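Local atomic coordinates of nucleoside diphosphate kinase family protein (Babesia bovis, PDB entry 3JS9), a protein that probably transfers the terminal phosphate of a nucleoside triphosphate to a nucleoside diphosphate, with magnesium as cofactor. Residues L98-V102 with G114-N120; I89-R93 with A124-A128. One frame throughout, in Å; residues are numbered along the deposited sequence.

Contact 1: residues L98-V102 with G114-N120; sequences LTSPV and GVVKNFN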
ATOM      1  N   LEU A  98     -20.029  -8.258  -4.802  1.00 25.77           N
ATOM      2  CA  LEU A  98     -21.112  -9.037  -5.398  1.00 26.45           C
ATOM      3  C   LEU A  98     -20.555 -10.188  -6.224  1.00 26.76           C
ATOM      4  O   LEU A  98     -19.411 -10.134  -6.673  1.00 26.86           O
ATOM      5  CB  LEU A  98     -22.060  -8.146  -6.224  1.00 25.93           C
ATOM      6  CG  LEU A  98     -22.761  -7.022  -5.443  1.00 27.44           C
ATOM      7  CD1 LEU A  98     -23.614  -6.161  -6.372  1.00 28.35           C
ATOM      8  CD2 LEU A  98     -23.606  -7.490  -4.246  1.00 25.08           C
ATOM      9  N   THR A  99     -21.369 -11.223  -6.407  1.00 26.79           N
ATOM     10  CA  THR A  99     -21.006 -12.368  -7.230  1.00 27.98           C
ATOM     11  C   THR A  99     -20.303 -12.007  -8.541  1.00 27.62           C
ATOM     12  O   THR A  99     -19.269 -12.577  -8.857  1.00 28.21           O
ATOM     13  CB  THR A  99     -22.253 -13.230  -7.586  1.00 28.58           C
ATOM     14  OG1 THR A  99     -23.025 -13.455  -6.399  1.00 31.05           O
ATOM     15  CG2 THR A  99     -21.824 -14.588  -8.173  1.00 28.15           C
ATOM     16  N   SER A 100     -20.872 -11.092  -9.313  1.00 26.98           N
ATOM     17  CA  SER A 100     -20.207 -10.653 -10.516  1.00 27.26           C
ATOM     18  C   SER A 100     -19.210  -9.492 -10.288  1.00 26.13           C
ATOM     19  O   SER A 100     -19.591  -8.423  -9.841  1.00 26.46           O
ATOM     20  CB  SER A 100     -21.242 -10.275 -11.564  1.00 27.91           C
ATOM     21  OG  SER A 100     -20.562  -9.867 -12.745  1.00 30.65           O
ATOM     22  N   PRO A 101     -17.923  -9.709 -10.563  1.00 25.22           N
ATOM     23  CA  PRO A 101     -16.987  -8.613 -10.303  1.00 25.09           C
ATOM     24  C   PRO A 101     -17.355  -7.312 -11.036  1.00 25.00           C
ATOM     25  O   PRO A 101     -17.199  -6.231 -10.462  1.00 25.55           O
ATOM     26  CB  PRO A 101     -15.636  -9.163 -10.813  1.00 24.70           C
ATOM     27  CG  PRO A 101     -15.755 -10.629 -10.689  1.00 24.34           C
ATOM     28  CD  PRO A 101     -17.227 -10.934 -11.001  1.00 25.50           C
ATOM     29  N   VAL A 102     -17.878  -7.418 -12.258  1.00 24.77           N
ATOM     30  CA  VAL A 102     -18.318  -6.250 -13.021  1.00 24.64           C
ATOM     31  C   VAL A 102     -19.376  -5.415 -12.265  1.00 24.86           C
ATOM     32  O   VAL A 102     -19.493  -4.233 -12.504  1.00 25.30           O
ATOM     33  CB  VAL A 102     -18.740  -6.595 -14.506  1.00 24.86           C
ATOM     34  CG1 VAL A 102     -20.154  -7.187 -14.610  1.00 23.17           C
ATOM     35  CG2 VAL A 102     -18.669  -5.367 -15.373  1.00 26.13           C
ATOM     36  N   GLY A 114     -11.222  -8.595  -9.852  1.00 14.58           N
ATOM     37  CA  GLY A 114     -11.878  -9.595 -10.657  1.00 14.93           C
ATOM     38  C   GLY A 114     -12.489  -9.017 -11.912  1.00 16.74           C
ATOM     39  O   GLY A 114     -12.742  -7.802 -12.012  1.00 16.20           O
ATOM     40  N   VAL A 115     -12.739  -9.894 -12.890  1.00 17.77           N
ATOM     41  CA  VAL A 115     -13.344  -9.463 -14.159  1.00 17.86           C
ATOM     42  C   VAL A 115     -14.646 -10.214 -14.484  1.00 18.51           C
ATOM     43  O   VAL A 115     -15.637  -9.594 -14.816  1.00 18.46           O
ATOM     44  CB  VAL A 115     -12.296  -9.587 -15.272  1.00 18.48           C
ATOM     45  CG1 VAL A 115     -12.854  -9.137 -16.650  1.00 16.13           C
ATOM     46  CG2 VAL A 115     -11.026  -8.821 -14.833  1.00 15.94           C
ATOM     47  N   VAL A 116     -14.637 -11.541 -14.362  1.00 19.48           N
ATOM     48  CA  VAL A 116     -15.786 -12.391 -14.740  1.00 20.33           C
ATOM     49  C   VAL A 116     -16.156 -13.263 -13.545  1.00 22.22           C
ATOM     50  O   VAL A 116     -15.281 -13.591 -12.719  1.00 21.80           O
ATOM     51  CB  VAL A 116     -15.489 -13.287 -16.009  1.00 20.22           C
ATOM     52  CG1 VAL A 116     -15.122 -12.427 -17.241  1.00 18.29           C
ATOM     53  CG2 VAL A 116     -14.371 -14.309 -15.749  1.00 18.42           C
ATOM     54  N   LYS A 117     -17.431 -13.646 -13.431  1.00 24.11           N
ATOM     55  CA  LYS A 117     -17.835 -14.447 -12.260  1.00 26.09           C
ATOM     56  C   LYS A 117     -17.191 -15.838 -12.141  1.00 25.64           C
ATOM     57  O   LYS A 117     -16.960 -16.311 -11.031  1.00 25.85           O
ATOM     58  CB  LYS A 117     -19.355 -14.477 -12.024  1.00 26.88           C
ATOM     59  CG  LYS A 117     -20.173 -15.144 -13.058  1.00 31.72           C
ATOM     60  CD  LYS A 117     -21.660 -14.948 -12.712  1.00 40.69           C
ATOM     61  CE  LYS A 117     -22.063 -15.685 -11.403  1.00 43.78           C
ATOM     62  NZ  LYS A 117     -22.475 -17.127 -11.591  1.00 45.01           N
ATOM     63  N   ASN A 118     -16.848 -16.466 -13.262  1.00 25.11           N
ATOM     64  CA  ASN A 118     -16.178 -17.770 -13.201  1.00 24.79           C
ATOM     65  C   ASN A 118     -14.860 -17.701 -12.437  1.00 24.40           C
ATOM     66  O   ASN A 118     -14.355 -18.741 -11.968  1.00 24.73           O
ATOM     67  CB  ASN A 118     -15.894 -18.294 -14.607  1.00 24.85           C
ATOM     68  CG  ASN A 118     -17.020 -19.149 -15.156  1.00 27.66           C
ATOM     69  OD1 ASN A 118     -18.104 -19.266 -14.553  1.00 25.27           O
ATOM     70  ND2 ASN A 118     -16.757 -19.781 -16.314  1.00 30.02           N
ATOM     71  N   PHE A 119     -14.289 -16.485 -12.358  1.00 22.75           N
ATOM     72  CA  PHE A 119     -12.959 -16.268 -11.780  1.00 20.79           C
ATOM     73  C   PHE A 119     -13.012 -15.128 -10.783  1.00 19.78           C
ATOM     74  O   PHE A 119     -12.333 -14.112 -10.929  1.00 18.86           O
ATOM     75  CB  PHE A 119     -11.927 -16.010 -12.880  1.00 20.01           C
ATOM     76  CG  PHE A 119     -11.701 -17.183 -13.780  1.00 20.63           C
ATOM     77  CD1 PHE A 119     -11.175 -18.378 -13.283  1.00 21.77           C
ATOM     78  CD2 PHE A 119     -12.016 -17.111 -15.146  1.00 22.17           C
ATOM     79  CE1 PHE A 119     -10.940 -19.491 -14.136  1.00 20.20           C
ATOM     80  CE2 PHE A 119     -11.785 -18.209 -16.007  1.00 19.42           C
ATOM     81  CZ  PHE A 119     -11.245 -19.390 -15.505  1.00 19.45           C
ATOM     82  N   ASN A 120     -13.827 -15.315  -9.751  1.00 19.81           N
ATOM     83  CA  ASN A 120     -14.094 -14.242  -8.826  1.00 19.11           C
ATOM     84  C   ASN A 120     -13.341 -14.367  -7.510  1.00 19.00           C
ATOM     85  O   ASN A 120     -13.808 -13.899  -6.442  1.00 18.78           O
ATOM     86  CB  ASN A 120     -15.595 -14.051  -8.655  1.00 19.90           C
ATOM     87  CG  ASN A 120     -16.282 -15.241  -8.014  1.00 21.61           C
ATOM     88  OD1 ASN A 120     -15.694 -16.332  -7.848  1.00 21.85           O
ATOM     89  ND2 ASN A 120     -17.547 -15.034  -7.640  1.00 19.25           N
TER
HETATM   90  O   HOH W   1     -18.036  -9.993 -14.023  1.00 31.19           O
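The water beside Ser100 is gripped by both segments. It donates to Val115 O at 2.6 Å. It accepts from Val102 N at 3.1 Å. Ser100 OG bonds it at 2.8 Å. Val102 N and Val115 O are 4.0 Å apart, and the water bridges them. The direct polar link is the amide of Asn120, whose ND2 donates to Thr99 O at 3.2 Å. The bond meets a lone pair in the carbonyl plane and is fairly straight, with an N-H...O angle of 157°. CG of Asn120 lies between its backbone N and carbonyl carbon (chi1 65°), which turns the amide to Thr99 O. OD1 of Asn120 accepts from Lys17, which fixes the amide's rotation.

Between these polar links sits the ring of Pro101. Its CB lies 3.3 Å from Gly114 C, CG faces Val115 N and Val116 O, and CD packs on the Val116-Lys117 peptide. CG also touches Asn120 CB, 4.0 Å away. At the exposed side Thr99 CG2 meets Lys117 CE, the carbon next to NZ, at 3.4 Å. The lysine chain bends at chi3 and chi4 and its end leads away. Gly114 O bonds Lys36 of a neighbouring subunit.

Thr99 and Asn120 are predicted ATP-binding residues. The arrangement is consistent with the start of the Kpn loop of the NDK family, held against the segment after helix 109-113.

Contact 2: residues I89-R93 with A124-A128; sequences IKIGR and ASSSA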
ATOM      1  N   ILE A  89     -20.547 -12.640   8.945  1.00 20.85           N
ATOM      2  CA  ILE A  89     -20.987 -13.192   7.671  1.00 21.15           C
ATOM      3  C   ILE A  89     -21.280 -12.076   6.671  1.00 20.96           C
ATOM      4  O   ILE A  89     -20.805 -12.137   5.521  1.00 20.47           O
ATOM      5  CB  ILE A  89     -22.188 -14.155   7.843  1.00 21.85           C
ATOM      6  CG1 ILE A  89     -21.761 -15.380   8.668  1.00 20.85           C
ATOM      7  CG2 ILE A  89     -22.694 -14.623   6.511  1.00 21.28           C
ATOM      8  CD1 ILE A  89     -22.923 -16.043   9.397  1.00 21.69           C
ATOM      9  N   LYS A  90     -22.005 -11.048   7.131  1.00 20.22           N
ATOM     10  CA  LYS A  90     -22.313  -9.871   6.322  1.00 20.07           C
ATOM     11  C   LYS A  90     -21.044  -9.056   5.995  1.00 20.32           C
ATOM     12  O   LYS A  90     -20.889  -8.538   4.879  1.00 19.76           O
ATOM     13  CB  LYS A  90     -23.349  -9.015   7.027  1.00 20.55           C
ATOM     14  CG  LYS A  90     -23.780  -7.787   6.289  1.00 22.00           C
ATOM     15  CD  LYS A  90     -25.056  -7.188   6.887  1.00 25.32           C
ATOM     16  CE  LYS A  90     -25.278  -5.773   6.277  1.00 29.70           C
ATOM     17  NZ  LYS A  90     -26.673  -5.228   6.404  1.00 30.59           N
ATOM     18  N   ILE A  91     -20.127  -8.968   6.960  1.00 20.23           N
ATOM     19  CA  ILE A  91     -18.865  -8.279   6.741  1.00 19.52           C
ATOM     20  C   ILE A  91     -18.018  -8.975   5.680  1.00 20.22           C
ATOM     21  O   ILE A  91     -17.409  -8.300   4.821  1.00 20.36           O
ATOM     22  CB  ILE A  91     -18.105  -8.138   8.043  1.00 19.75           C
ATOM     23  CG1 ILE A  91     -18.750  -7.026   8.881  1.00 19.89           C
ATOM     24  CG2 ILE A  91     -16.633  -7.905   7.778  1.00 16.82           C
ATOM     25  CD1 ILE A  91     -18.255  -6.990  10.273  1.00 20.38           C
ATOM     26  N   GLY A  92     -18.008 -10.312   5.700  1.00 19.88           N
ATOM     27  CA  GLY A  92     -17.291 -11.067   4.681  1.00 20.31           C
ATOM     28  C   GLY A  92     -17.812 -10.757   3.286  1.00 20.84           C
ATOM     29  O   GLY A  92     -17.027 -10.540   2.343  1.00 20.71           O
ATOM     30  N   ARG A  93     -19.141 -10.720   3.163  1.00 21.55           N
ATOM     31  CA  ARG A  93     -19.830 -10.400   1.909  1.00 21.72           C
ATOM     32  C   ARG A  93     -19.485  -9.005   1.496  1.00 21.43           C
ATOM     33  O   ARG A  93     -19.130  -8.790   0.341  1.00 22.56           O
ATOM     34  CB  ARG A  93     -21.344 -10.590   2.021  1.00 22.53           C
ATOM     35  CG  ARG A  93     -21.803 -12.061   1.862  1.00 26.54           C
ATOM     36  CD  ARG A  93     -23.200 -12.374   2.487  1.00 34.19           C
ATOM     37  NE  ARG A  93     -24.090 -11.207   2.545  1.00 39.85           N
ATOM     38  CZ  ARG A  93     -24.988 -10.974   3.512  1.00 42.01           C
ATOM     39  NH1 ARG A  93     -25.723  -9.860   3.473  1.00 42.80           N
ATOM     40  NH2 ARG A  93     -25.163 -11.836   4.517  1.00 40.09           N
ATOM     41  N   ALA A 124     -17.028 -16.249   0.031  1.00 18.20           N
ATOM     42  CA  ALA A 124     -17.447 -15.923   1.405  1.00 19.03           C
ATOM     43  C   ALA A 124     -18.758 -16.584   1.701  1.00 19.67           C
ATOM     44  O   ALA A 124     -19.569 -16.720   0.823  1.00 20.39           O
ATOM     45  CB  ALA A 124     -17.562 -14.391   1.621  1.00 18.39           C
ATOM     46  N   SER A 125     -18.992 -16.978   2.943  1.00 21.26           N
ATOM     47  CA  SER A 125     -20.259 -17.642   3.308  1.00 21.78           C
ATOM     48  C   SER A 125     -21.406 -16.700   3.008  1.00 22.62           C
ATOM     49  O   SER A 125     -21.300 -15.488   3.234  1.00 22.69           O
ATOM     50  CB  SER A 125     -20.306 -18.022   4.803  1.00 21.21           C
ATOM     51  OG  SER A 125     -19.462 -19.106   5.067  1.00 21.03           O
ATOM     52  N   SER A 126     -22.511 -17.274   2.560  1.00 22.50           N
ATOM     53  CA  SER A 126     -23.666 -16.499   2.167  1.00 23.33           C
ATOM     54  C   SER A 126     -24.689 -16.183   3.289  1.00 23.27           C
ATOM     55  O   SER A 126     -25.383 -15.163   3.244  1.00 23.31           O
ATOM     56  CB  SER A 126     -24.377 -17.256   1.065  1.00 23.13           C
ATOM     57  OG  SER A 126     -24.871 -16.318   0.164  1.00 26.11           O
ATOM     58  N   SER A 127     -24.793 -17.075   4.269  1.00 22.79           N
ATOM     59  CA  SER A 127     -25.850 -17.021   5.267  1.00 23.10           C
ATOM     60  C   SER A 127     -25.368 -17.762   6.505  1.00 22.93           C
ATOM     61  O   SER A 127     -24.374 -18.496   6.430  1.00 22.77           O
ATOM     62  CB  SER A 127     -27.132 -17.708   4.728  1.00 22.71           C
ATOM     63  OG  SER A 127     -26.881 -19.093   4.473  1.00 22.47           O
ATOM     64  N   ALA A 128     -26.086 -17.591   7.619  1.00 22.97           N
ATOM     65  CA  ALA A 128     -25.793 -18.313   8.870  1.00 23.49           C
ATOM     66  C   ALA A 128     -25.786 -19.839   8.665  1.00 23.48           C
ATOM     67  O   ALA A 128     -24.892 -20.537   9.138  1.00 23.32           O
ATOM     68  CB  ALA A 128     -26.780 -17.904   9.986  1.00 22.81           C
TER
HETATM   69  O   HOH W   2     -19.311 -14.105   4.710  1.00 10.26           O
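Ala124, at the end of strand 122-124, points its CB at the turn of helix 88-96 that holds Gly92. The methyl lies 4.0 Å from Gly92 O, and the absence of a side chain on Gly92 lets the strand end come close.

Ser125 follows and meets the helix through its carbonyl. A water donates to Ser125 O at 2.8 Å and to Ile89 O at 2.6 Å, so it bridges the two backbones. Ile89 O also accepts the helical bond from Arg93 N, and thus has two donors. Ile89 CG2 and Arg93 CG and CD pack against Ser125 O, CG2 at 3.7 Å. The Ser125 hydroxyl is used by Glu134 and by Tyr13 N of strand 10-16.

At Ser126 the carbonyl takes over as the surface for Arg93. The arginine chain bends at chi3 (27°), and NH2 comes to 3.6 Å from Ser126 O at an oblique angle to the guanidinium plane. This is a close approach without a hydrogen bond.

Ile89 CG2 also packs by van der Waals contact on Ser127 N, 3.9 Å away. With chi1 at -64°, CG2 is anti to the backbone N and lies over the Ser125 to Ser127 backbone, while CG1 carries CD1 on to Ala128. Ser127 is the N-cap of helix 128-138, and its OG accepts from Asp130 N.

Ala128 opens that helix. Ile89 CD1 rests on its CA at 3.7 Å.

Helix 88-96 packs here on the link between strand 122-124, which holds the predicted phosphohistidine His123, and the N-capped helix 128-138. The antiparallel beta sheet has the 2-3-1-4 strand order of the ferredoxin-like fold of NDK.

Overall arrangement
The centres of contacts 1 and 2 are about 17 Å apart, and their segments do not touch each other. The chain nevertheless ties them together: helix 88-96 leads from contact 2 into loop 98-102, and segment 114-120 leads back through strand 122-124. His123, the predicted phosphohistidine, lies in the sequence between the second segments of the two contacts. Both contacts contribute predicted ATP-binding residues, Thr99 and Asn120 from contact 1 and Arg93 from contact 2. Arg110, another of these, has its side chain about 3 Å from that of Asn120 and about 6 Å from that of Ala124. A sulfate, probably from the crystallisation liquor, lies about 4 Å from the Asn120 side chain and may mark the phosphate pocket.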